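Local coordinates for protein alpha-L-arabinosidase (Xanthomonas axonopodis pv. citri, PDB 6D25) that probably removes arabinofuranosyl side chains from arabinoxylan by hydrolysis, including those on internal di-substituted xylose units, as a trimeric GH51 arabinofuranosidase, at residues Q51-L56 / P92-P97; A102-W107 / V156-P161; E138-T143 / W192-F197; A168-A173 / N181-N186. All coordinates share one frame; numbering follows the deposited sequence.

Interaction 1 (Q51-L56 / P92-P97); sequences QFAEHL and PNIRWP
Strand 51-52 and strand 93-96 pair in parallel, Gln-51 opposite Ile-94 and Phe-52 opposite Arg-95, and three backbone hydrogen bonds establish the register. Gln-51 N donates to Asn-93 O at 3.0 Å, Arg-95 N returns to Gln-51 O at 2.9 Å, and Ala-53 N reaches Arg-95 O at 2.9 Å. This is the ladder of a parallel sheet, between the first two strands of the (β/α)8 barrel of GH51 enzymes. On the Phe-52 side of the sheet, the Arg-95 chain leaves anti to the backbone N and turns at chi3 (62°), bringing its guanidinium over one ring face: Arg-95 CZ is 4.2 Å from the Phe-52 ring centroid and 17° off the ring normal, a cation-pi stack. NH2 comes closest, 3.6 Å from Phe-52 CZ, and it also forms a salt bridge with Glu-324; NE is buried with no polar partner in the model. Ile-94 is on the other face with Gln-51, and its CG2 touches Ala-53 CB (3.9 Å) just past the end of the short strand. Beyond the strands, His-55 N donates to Pro-97 O at 3.2 Å, after the cis peptide bond before Pro-97. Trp-96 NE1 donates to His-55 NE2 at 2.9 Å; it lies in the imidazole plane, whereas NE2 is tilted out of the indole plane, which fits the bent angle of 141°. His-55 ND1 bonds to Glu-130, so the ring's rotation is probably fixed. Glu-54 bonds through OE1 to Gln-373 and a glycerol probably from the crystallisation liquor, and through OE2 to Phe-101 N and Trp-125.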
# COMPACT_ATOMS: atom_id res chain seq x y z
N GLN A 51 10.69 -25.27 14.01
CA GLN A 51 11.98 -24.64 13.85
C GLN A 51 11.80 -23.42 12.94
O GLN A 51 10.76 -23.20 12.32
CB GLN A 51 12.99 -25.63 13.27
CG GLN A 51 13.18 -26.91 14.09
CD GLN A 51 14.02 -26.71 15.34
OE1 GLN A 51 14.74 -25.73 15.49
NE2 GLN A 51 13.92 -27.67 16.25
N PHE A 52 12.85 -22.61 12.89
CA PHE A 52 12.82 -21.31 12.25
C PHE A 52 14.20 -21.04 11.67
O PHE A 52 15.17 -20.90 12.41
CB PHE A 52 12.38 -20.28 13.29
CG PHE A 52 12.47 -18.83 12.90
CD1 PHE A 52 12.37 -18.43 11.57
CD2 PHE A 52 12.65 -17.87 13.89
CE1 PHE A 52 12.49 -17.08 11.25
CE2 PHE A 52 12.79 -16.53 13.55
CZ PHE A 52 12.70 -16.14 12.23
N ALA A 53 14.29 -20.96 10.33
CA ALA A 53 15.55 -20.79 9.64
C ALA A 53 15.52 -19.53 8.78
O ALA A 53 15.20 -19.60 7.57
CB ALA A 53 15.83 -22.01 8.82
N GLU A 54 15.88 -18.39 9.37
CA GLU A 54 15.99 -17.14 8.65
C GLU A 54 17.28 -17.13 7.85
O GLU A 54 18.28 -17.73 8.26
CB GLU A 54 15.97 -15.95 9.63
CG GLU A 54 15.97 -14.57 8.99
CD GLU A 54 15.61 -13.43 9.93
OE1 GLU A 54 15.49 -13.69 11.16
OE2 GLU A 54 15.46 -12.27 9.46
N HIS A 55 17.28 -16.33 6.77
CA HIS A 55 18.53 -16.01 6.08
C HIS A 55 19.30 -15.02 6.95
O HIS A 55 19.04 -13.81 6.87
CB HIS A 55 18.28 -15.47 4.69
CG HIS A 55 17.92 -16.53 3.71
ND1 HIS A 55 18.64 -16.72 2.58
CD2 HIS A 55 17.01 -17.53 3.76
CE1 HIS A 55 18.16 -17.77 1.94
NE2 HIS A 55 17.16 -18.29 2.64
N LEU A 56 20.19 -15.55 7.77
CA LEU A 56 20.84 -14.76 8.81
C LEU A 56 22.17 -15.44 9.15
O LEU A 56 22.17 -16.61 9.52
CB LEU A 56 19.91 -14.72 10.04
CG LEU A 56 20.20 -13.67 11.10
CD1 LEU A 56 19.02 -13.53 12.04
CD2 LEU A 56 21.49 -13.93 11.88
N PRO A 92 8.78 -30.86 12.92
CA PRO A 92 7.41 -30.88 12.39
C PRO A 92 7.15 -29.84 11.29
O PRO A 92 6.37 -30.06 10.34
CB PRO A 92 6.54 -30.55 13.62
CG PRO A 92 7.43 -29.63 14.43
CD PRO A 92 8.82 -30.24 14.24
N ASN A 93 7.80 -28.68 11.41
CA ASN A 93 7.74 -27.61 10.38
C ASN A 93 8.97 -26.73 10.55
O ASN A 93 9.57 -26.69 11.65
CB ASN A 93 6.44 -26.81 10.44
CG ASN A 93 6.42 -25.75 11.52
OD1 ASN A 93 7.07 -24.69 11.38
ND2 ASN A 93 5.64 -25.97 12.56
N ILE A 94 9.33 -26.06 9.46
CA ILE A 94 10.35 -25.02 9.48
C ILE A 94 9.75 -23.76 8.86
O ILE A 94 9.25 -23.81 7.71
CB ILE A 94 11.61 -25.42 8.70
CG1 ILE A 94 12.22 -26.72 9.23
CG2 ILE A 94 12.62 -24.27 8.73
CD1 ILE A 94 13.37 -27.25 8.36
N ARG A 95 9.87 -22.65 9.58
CA ARG A 95 9.50 -21.32 9.06
C ARG A 95 10.69 -20.71 8.33
O ARG A 95 11.81 -20.71 8.85
CB ARG A 95 9.05 -20.39 10.18
CG ARG A 95 8.62 -19.04 9.61
CD ARG A 95 7.83 -18.00 10.39
NE ARG A 95 8.51 -17.51 11.52
CZ ARG A 95 8.56 -16.25 11.96
NH1 ARG A 95 8.09 -15.18 11.29
NH2 ARG A 95 9.17 -16.08 13.11
N TRP A 96 10.45 -20.22 7.12
CA TRP A 96 11.47 -19.68 6.24
C TRP A 96 10.82 -18.67 5.30
O TRP A 96 9.67 -18.90 4.92
CB TRP A 96 12.14 -20.84 5.49
CG TRP A 96 13.03 -20.47 4.35
CD1 TRP A 96 14.39 -20.30 4.42
CD2 TRP A 96 12.68 -20.27 2.98
NE1 TRP A 96 14.88 -19.99 3.18
CE2 TRP A 96 13.87 -19.96 2.28
CE3 TRP A 96 11.48 -20.29 2.26
CZ2 TRP A 96 13.88 -19.67 0.93
CZ3 TRP A 96 11.49 -20.03 0.90
CH2 TRP A 96 12.68 -19.69 0.25
N PRO A 97 11.49 -17.59 4.87
CA PRO A 97 12.89 -17.25 5.14
C PRO A 97 13.11 -16.16 6.20
O PRO A 97 14.21 -15.60 6.32
CB PRO A 97 13.34 -16.72 3.77
CG PRO A 97 12.13 -15.98 3.27
CD PRO A 97 10.98 -16.84 3.73

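Interaction 2 (A102-W107 / V156-P161); sequences ADEYHW and VGDAAP
Gly-157 comes close to the backbone of Asp-103, CA to CA 5.2 Å, and Gly-157 O accepts from Arg-221 of a second subunit. At the next residue, Asp-158 N makes a weak hydrogen bond to Asp-103 O, long at 3.5 Å and bent to 130°. The Asp-158 side chain then projects toward segment 102-107 with chi1 at 102°, away from any staggered value, and this places its carboxylate beside the imidazole of His-106. Asp-158 OD1 lies 3.1 Å from His-106 NE2 and equally near CE1, approaching the ring obliquely while the carboxylate and ring planes differ by only 25°. The same OD1 takes a hydrogen bond from Asn-155, and His-106 ND1 is bonded to Glu-163, which probably help to orient the two groups. Both segments are loops that follow barrel strands, 93-96 and 149-154 respectively, so the contact joins neighbouring connections at the C-terminal ends of the strands. A water ties them further: it lies at the edge of the His-106 ring, 3.0 Å from NE2, and donates to Glu-104 O at 2.9 Å; its approach to Asp-158 OD2 is too short to be taken at face value. Glu-104 CG passes 4.2 Å from Asp-158 OD2. Glu-104 OE1 is hydrogen-bonded to Thr-123, and the like charges of the two carboxylates are probably tempered by Lys-227 of the second subunit, which forms a salt bridge with Glu-104. Ala-159 CB finishes the contact, 4.2 Å from His-106 CE1.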
# COMPACT_ATOMS: atom_id res chain seq x y z
N ALA A 102 12.24 -11.74 5.73
CA ALA A 102 11.10 -12.10 4.89
C ALA A 102 10.33 -10.86 4.41
O ALA A 102 9.70 -10.92 3.34
CB ALA A 102 10.17 -13.06 5.59
N ASP A 103 10.37 -9.78 5.21
CA ASP A 103 9.63 -8.57 4.89
C ASP A 103 10.33 -7.75 3.79
O ASP A 103 9.78 -6.74 3.34
CB ASP A 103 9.41 -7.76 6.17
CG ASP A 103 8.76 -8.55 7.34
OD1 ASP A 103 7.70 -9.25 7.05
OD2 ASP A 103 9.34 -8.48 8.56
N GLU A 104 11.52 -8.13 3.37
CA GLU A 104 12.21 -7.50 2.27
C GLU A 104 12.56 -8.51 1.16
O GLU A 104 13.21 -8.16 0.20
CB GLU A 104 13.55 -6.90 2.73
CG GLU A 104 13.43 -5.69 3.61
CD GLU A 104 14.76 -5.02 3.93
OE1 GLU A 104 15.85 -5.67 3.87
OE2 GLU A 104 14.72 -3.84 4.26
N TYR A 105 12.15 -9.75 1.27
CA TYR A 105 12.52 -10.79 0.30
C TYR A 105 11.58 -10.76 -0.92
O TYR A 105 10.38 -10.60 -0.76
CB TYR A 105 12.42 -12.15 0.96
CG TYR A 105 12.82 -13.34 0.13
CD1 TYR A 105 14.12 -13.48 -0.33
CD2 TYR A 105 11.93 -14.37 -0.15
CE1 TYR A 105 14.52 -14.58 -1.07
CE2 TYR A 105 12.33 -15.50 -0.84
CZ TYR A 105 13.62 -15.61 -1.29
OH TYR A 105 14.01 -16.73 -1.99
N HIS A 106 12.17 -10.95 -2.10
CA HIS A 106 11.43 -11.05 -3.35
C HIS A 106 11.66 -12.46 -3.89
O HIS A 106 12.80 -12.76 -4.34
CB HIS A 106 11.85 -9.92 -4.30
CG HIS A 106 11.57 -8.60 -3.67
ND1 HIS A 106 10.28 -8.12 -3.57
CD2 HIS A 106 12.34 -7.74 -2.97
CE1 HIS A 106 10.26 -7.03 -2.84
NE2 HIS A 106 11.51 -6.75 -2.47
N TRP A 107 10.62 -13.29 -3.85
CA TRP A 107 10.77 -14.71 -4.13
C TRP A 107 11.37 -14.98 -5.52
O TRP A 107 12.06 -15.98 -5.70
CB TRP A 107 9.42 -15.43 -3.95
CG TRP A 107 8.42 -15.15 -5.02
CD1 TRP A 107 7.47 -14.17 -5.02
CD2 TRP A 107 8.26 -15.88 -6.25
NE1 TRP A 107 6.73 -14.24 -6.16
CE2 TRP A 107 7.18 -15.28 -6.94
CE3 TRP A 107 8.87 -17.00 -6.80
CZ2 TRP A 107 6.75 -15.74 -8.18
CZ3 TRP A 107 8.44 -17.47 -8.03
CH2 TRP A 107 7.39 -16.86 -8.70
N VAL A 156 4.89 -8.76 3.04
CA VAL A 156 3.87 -7.78 3.07
C VAL A 156 4.45 -6.36 3.14
O VAL A 156 3.93 -5.45 2.49
CB VAL A 156 2.92 -8.09 4.24
CG1 VAL A 156 2.06 -6.93 4.60
CG2 VAL A 156 2.07 -9.31 3.91
N GLY A 157 5.56 -6.18 3.81
CA GLY A 157 6.10 -4.84 4.07
C GLY A 157 6.50 -4.07 2.83
O GLY A 157 6.10 -2.92 2.67
N ASP A 158 7.35 -4.66 1.99
CA ASP A 158 7.92 -3.87 0.90
C ASP A 158 7.46 -4.33 -0.50
O ASP A 158 7.71 -3.61 -1.49
CB ASP A 158 9.42 -3.66 1.10
CG ASP A 158 10.36 -4.52 0.31
OD1 ASP A 158 9.93 -5.60 -0.12
OD2 ASP A 158 11.51 -4.10 0.17
N ALA A 159 6.57 -5.30 -0.56
CA ALA A 159 6.04 -5.79 -1.85
C ALA A 159 4.56 -5.43 -1.96
O ALA A 159 3.85 -5.30 -0.94
CB ALA A 159 6.21 -7.29 -1.89
N ALA A 160 4.06 -5.39 -3.19
CA ALA A 160 2.61 -5.37 -3.47
C ALA A 160 2.03 -6.78 -3.27
O ALA A 160 2.78 -7.78 -3.26
CB ALA A 160 2.40 -4.86 -4.87
N PRO A 161 0.71 -6.90 -3.07
CA PRO A 161 0.15 -8.21 -2.75
C PRO A 161 0.34 -9.26 -3.85
O PRO A 161 0.30 -10.47 -3.60
CB PRO A 161 -1.35 -7.95 -2.51
CG PRO A 161 -1.41 -6.49 -2.13
CD PRO A 161 -0.31 -5.84 -2.96
O HOH W 1 13.43 -5.41 -0.58

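Interaction 3 (E138-T143 / W192-F197); sequences EFMDFT and WQVPYF
Asp-141 OD1 accepts the indole N-H of Trp-192 NE1 at 2.9 Å with an N-H...O angle of 161°. The oxygen sits in the indole plane, at the ring edge, whereas the nitrogen approaches the carboxylate from above its plane. This bond probably helps to fix the rotation of an indole whose face is pressed onto the helix one residue earlier: Met-140 CB stands 3.3 Å from the centroid of the Trp-192 five-membered ring and 10° off its normal, a close CH-pi contact. The contact joins helix 136-146, which precedes barrel strand 149-154 in the chain, through Met-140 and Asp-141 to the loop leading into strand 196-199. Bends at chi2 (-57°) and chi3 fold the Met-140 chain back along the indole, so that SD lies above the same ring at 5.2 Å as a longer Met-aromatic contact. The methyl CE thereby arrives 3.5 Å from Trp-192 CB, 3.3 Å from Gln-193 O and 3.9 Å from Val-194 CG2. Arg-188 makes a cation-pi contact with the indole, and His-137 meets it edge-to-face.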
# COMPACT_ATOMS: atom_id res chain seq x y z
N GLU A 138 15.20 -24.92 -3.25
CA GLU A 138 16.14 -25.55 -2.36
C GLU A 138 15.49 -25.72 -0.99
O GLU A 138 15.65 -26.78 -0.36
CB GLU A 138 17.45 -24.72 -2.30
CG GLU A 138 18.20 -24.70 -3.62
CD GLU A 138 17.66 -23.79 -4.71
OE1 GLU A 138 16.87 -22.85 -4.41
OE2 GLU A 138 18.04 -24.02 -5.86
N PHE A 139 14.75 -24.69 -0.51
CA PHE A 139 14.07 -24.84 0.77
C PHE A 139 12.97 -25.91 0.68
O PHE A 139 12.87 -26.81 1.57
CB PHE A 139 13.48 -23.52 1.27
CG PHE A 139 12.66 -23.70 2.50
CD1 PHE A 139 13.26 -24.01 3.72
CD2 PHE A 139 11.28 -23.66 2.45
CE1 PHE A 139 12.50 -24.22 4.85
CE2 PHE A 139 10.52 -23.87 3.60
CZ PHE A 139 11.14 -24.15 4.79
N MET A 140 12.13 -25.85 -0.34
CA MET A 140 10.99 -26.76 -0.36
C MET A 140 11.45 -28.21 -0.51
O MET A 140 10.89 -29.12 0.14
CB MET A 140 9.99 -26.38 -1.45
CG MET A 140 9.30 -25.06 -1.20
SD MET A 140 8.42 -24.98 0.40
CE MET A 140 7.06 -26.07 0.01
N ASP A 141 12.46 -28.46 -1.33
CA ASP A 141 12.97 -29.82 -1.49
C ASP A 141 13.69 -30.25 -0.20
O ASP A 141 13.69 -31.44 0.13
CB ASP A 141 13.88 -29.93 -2.72
CG ASP A 141 13.15 -29.83 -4.05
OD1 ASP A 141 11.90 -30.05 -4.07
OD2 ASP A 141 13.83 -29.51 -5.04
N PHE A 142 14.26 -29.34 0.54
CA PHE A 142 14.84 -29.65 1.87
C PHE A 142 13.73 -30.11 2.83
O PHE A 142 13.93 -31.13 3.54
CB PHE A 142 15.56 -28.43 2.43
CG PHE A 142 16.18 -28.60 3.80
CD1 PHE A 142 17.30 -29.40 3.95
CD2 PHE A 142 15.68 -27.93 4.90
CE1 PHE A 142 17.92 -29.52 5.18
CE2 PHE A 142 16.33 -28.02 6.13
CZ PHE A 142 17.42 -28.84 6.27
N THR A 143 12.58 -29.44 2.83
CA THR A 143 11.48 -29.88 3.70
C THR A 143 11.07 -31.31 3.33
O THR A 143 10.82 -32.11 4.25
CB THR A 143 10.27 -28.94 3.72
OG1 THR A 143 9.63 -28.92 2.43
CG2 THR A 143 10.67 -27.54 4.15
N TRP A 192 4.38 -28.53 -4.53
CA TRP A 192 4.72 -28.80 -3.16
C TRP A 192 3.49 -28.52 -2.28
O TRP A 192 2.56 -27.83 -2.67
CB TRP A 192 5.85 -27.90 -2.67
CG TRP A 192 7.20 -28.07 -3.29
CD1 TRP A 192 8.13 -29.03 -3.02
CD2 TRP A 192 7.83 -27.15 -4.21
NE1 TRP A 192 9.26 -28.79 -3.73
CE2 TRP A 192 9.12 -27.63 -4.45
CE3 TRP A 192 7.43 -25.96 -4.81
CZ2 TRP A 192 10.02 -26.98 -5.29
CZ3 TRP A 192 8.30 -25.32 -5.66
CH2 TRP A 192 9.59 -25.82 -5.89
N GLN A 193 3.54 -29.03 -1.06
CA GLN A 193 2.58 -28.69 -0.04
C GLN A 193 3.08 -27.46 0.72
O GLN A 193 4.24 -27.43 1.17
CB GLN A 193 2.40 -29.86 0.94
CG GLN A 193 1.95 -31.16 0.27
CD GLN A 193 0.58 -31.06 -0.36
OE1 GLN A 193 -0.39 -30.72 0.33
NE2 GLN A 193 0.50 -31.33 -1.64
N VAL A 194 2.20 -26.47 0.85
CA VAL A 194 2.45 -25.26 1.62
C VAL A 194 1.35 -25.11 2.68
O VAL A 194 0.37 -24.37 2.49
CB VAL A 194 2.55 -24.01 0.72
CG1 VAL A 194 2.87 -22.78 1.56
CG2 VAL A 194 3.62 -24.19 -0.37
N PRO A 195 1.52 -25.80 3.80
CA PRO A 195 0.41 -25.86 4.74
C PRO A 195 0.23 -24.60 5.59
O PRO A 195 -0.90 -24.36 6.05
CB PRO A 195 0.69 -27.07 5.63
CG PRO A 195 2.20 -27.21 5.54
CD PRO A 195 2.50 -26.86 4.08
N TYR A 196 1.28 -23.81 5.79
CA TYR A 196 1.24 -22.60 6.59
C TYR A 196 1.90 -21.47 5.82
O TYR A 196 2.96 -21.64 5.24
CB TYR A 196 1.95 -22.79 7.94
CG TYR A 196 1.66 -24.10 8.63
CD1 TYR A 196 0.44 -24.34 9.26
CD2 TYR A 196 2.58 -25.11 8.63
CE1 TYR A 196 0.16 -25.55 9.87
CE2 TYR A 196 2.33 -26.31 9.26
CZ TYR A 196 1.11 -26.55 9.88
OH TYR A 196 0.87 -27.79 10.43
N PHE A 197 1.26 -20.32 5.85
CA PHE A 197 1.75 -19.15 5.12
C PHE A 197 1.58 -17.92 6.02
O PHE A 197 0.44 -17.57 6.40
CB PHE A 197 0.97 -18.96 3.81
CG PHE A 197 1.66 -18.05 2.83
CD1 PHE A 197 1.64 -16.69 3.00
CD2 PHE A 197 2.36 -18.58 1.76
CE1 PHE A 197 2.28 -15.84 2.10
CE2 PHE A 197 3.04 -17.76 0.87
CZ PHE A 197 3.01 -16.40 1.06

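Interaction 4 (A168-A173 / N181-N186); sequences AEYMTA and NERRAN
Helices 168-172 and 181-185 approach to 8.7 Å between axes, with their N-to-C directions 56° apart, and Tyr-170 and Arg-183 face each other where they come nearest. The Tyr-170 ring is laid against the second helix: Arg-183 CB stands over the centre of one face, 3.9 Å from the centroid, as a CH-pi contact, while Glu-182 CG meets the ring edge at CE2, also 3.9 Å away. At the phenol end, Asn-186 ND2 donates to Tyr-170 OH at 2.9 Å along an essentially straight line of 179°, the oxygen lying in the amide plane; His-137 is a second partner of that hydroxyl. From CB the Arg-183 chain runs extended and then bends at chi3 (62°), which swings the guanidinium to the C-terminal end of helix 168-172. There NH1 bonds to Tyr-170 O at 2.9 Å and to Ala-173 O at 2.9 Å, and NH2 bonds to the same Ala-173 O at 3.0 Å. The carbonyls of Arg-188 and Asp-189 take NE and NH2, so the orientation of the guanidinium is fixed. A positive charge at this end would probably suit the helix dipole. Helix 161-172 is the barrel helix after strand 149-154, and helix 178-185 is an additional helix before strand 196-199, an insertion in a β-α unit of the (β/α)8 barrel.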
# COMPACT_ATOMS: atom_id res chain seq x y z
N ALA A 168 2.53 -18.26 -4.07
CA ALA A 168 1.68 -19.36 -3.69
C ALA A 168 1.28 -20.19 -4.93
O ALA A 168 1.29 -21.43 -4.86
CB ALA A 168 0.44 -18.86 -3.00
N GLU A 169 0.95 -19.53 -6.03
CA GLU A 169 0.58 -20.24 -7.25
C GLU A 169 1.79 -21.04 -7.78
O GLU A 169 1.67 -22.23 -8.13
CB GLU A 169 0.06 -19.29 -8.35
CG GLU A 169 -0.27 -19.98 -9.68
CD GLU A 169 -0.74 -19.05 -10.79
OE1 GLU A 169 -1.38 -18.02 -10.43
OE2 GLU A 169 -0.45 -19.32 -12.06
N TYR A 170 2.95 -20.38 -7.83
CA TYR A 170 4.16 -21.03 -8.31
C TYR A 170 4.39 -22.34 -7.56
O TYR A 170 4.70 -23.37 -8.16
CB TYR A 170 5.35 -20.10 -8.08
CG TYR A 170 6.68 -20.63 -8.56
CD1 TYR A 170 7.49 -21.37 -7.73
CD2 TYR A 170 7.12 -20.38 -9.85
CE1 TYR A 170 8.72 -21.84 -8.14
CE2 TYR A 170 8.35 -20.84 -10.28
CZ TYR A 170 9.17 -21.56 -9.43
OH TYR A 170 10.40 -22.00 -9.86
N MET A 171 4.25 -22.29 -6.25
CA MET A 171 4.60 -23.44 -5.41
C MET A 171 3.51 -24.54 -5.43
O MET A 171 3.87 -25.70 -5.27
CB MET A 171 4.83 -23.02 -3.96
CG MET A 171 6.19 -22.32 -3.78
SD MET A 171 6.58 -21.99 -2.03
CE MET A 171 5.45 -20.66 -1.66
N THR A 172 2.22 -24.16 -5.57
CA THR A 172 1.11 -25.12 -5.27
C THR A 172 0.21 -25.43 -6.47
O THR A 172 -0.56 -26.35 -6.38
CB THR A 172 0.21 -24.60 -4.13
OG1 THR A 172 -0.49 -23.41 -4.53
CG2 THR A 172 0.99 -24.33 -2.87
N ALA A 173 0.29 -24.71 -7.58
CA ALA A 173 -0.66 -24.89 -8.68
C ALA A 173 -0.42 -26.23 -9.38
O ALA A 173 0.70 -26.52 -9.79
CB ALA A 173 -0.60 -23.75 -9.66
N ASN A 181 4.21 -23.85 -14.80
CA ASN A 181 5.13 -24.37 -15.80
C ASN A 181 6.57 -23.86 -15.54
O ASN A 181 7.53 -24.50 -15.92
CB ASN A 181 4.69 -24.03 -17.20
CG ASN A 181 3.44 -24.78 -17.62
OD1 ASN A 181 3.06 -25.77 -17.02
ND2 ASN A 181 2.84 -24.36 -18.71
N GLU A 182 6.70 -22.69 -14.94
CA GLU A 182 7.97 -22.15 -14.58
C GLU A 182 8.59 -22.99 -13.44
O GLU A 182 9.79 -23.32 -13.48
CB GLU A 182 7.83 -20.67 -14.20
CG GLU A 182 9.16 -20.00 -14.00
CD GLU A 182 9.07 -18.51 -13.67
OE1 GLU A 182 7.97 -17.93 -13.75
OE2 GLU A 182 10.17 -17.93 -13.40
N ARG A 183 7.78 -23.35 -12.43
CA ARG A 183 8.22 -24.31 -11.43
C ARG A 183 8.70 -25.62 -12.09
O ARG A 183 9.77 -26.16 -11.72
CB ARG A 183 7.09 -24.59 -10.44
CG ARG A 183 7.46 -25.59 -9.36
CD ARG A 183 6.27 -26.21 -8.64
NE ARG A 183 5.42 -26.99 -9.53
CZ ARG A 183 4.09 -26.83 -9.69
NH1 ARG A 183 3.44 -25.79 -9.17
NH2 ARG A 183 3.41 -27.74 -10.41
N ARG A 184 7.93 -26.13 -13.03
CA ARG A 184 8.30 -27.36 -13.73
C ARG A 184 9.63 -27.16 -14.49
O ARG A 184 10.48 -28.06 -14.46
CB ARG A 184 7.19 -27.85 -14.67
CG ARG A 184 5.86 -28.10 -13.97
CD ARG A 184 4.86 -28.84 -14.87
NE ARG A 184 3.67 -29.17 -14.09
CZ ARG A 184 2.58 -28.44 -13.97
NH1 ARG A 184 2.45 -27.34 -14.69
NH2 ARG A 184 1.65 -28.80 -13.08
N ALA A 185 9.80 -26.05 -15.17
CA ALA A 185 11.02 -25.73 -15.93
C ALA A 185 12.23 -25.74 -14.98
O ALA A 185 13.35 -26.13 -15.38
CB ALA A 185 10.90 -24.38 -16.62
N ASN A 186 12.00 -25.29 -13.73
CA ASN A 186 13.05 -25.16 -12.74
C ASN A 186 13.25 -26.50 -11.99
O ASN A 186 14.02 -26.56 -11.04
CB ASN A 186 12.73 -24.01 -11.78
CG ASN A 186 12.99 -22.66 -12.41
OD1 ASN A 186 13.81 -22.56 -13.33
ND2 ASN A 186 12.27 -21.63 -12.00

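In the fold
All four contacts belong to one sector of the (β/α)8 barrel, around its first four strands; their centres lie about 9, 17, 23 and 29 Å from the chain centre for interactions 1, 3, 2 and 4. Interaction 1 comes first along the chain; interactions 2 and 3 alternate their segments, and interaction 4 lies between the two halves of interaction 3. Aromatic residues link them: Trp-96 packs on Phe-139 of interaction 3 and on Tyr-105 of interaction 2, while Trp-107 meets Tyr-170 of interaction 4. Trp-192 of interaction 3 packs on Arg-183 of interaction 4, and its backbone N probably bonds to Met-171 O. Interaction 2 also borders neighbouring subunits, joining barrel loops to the trimer interface.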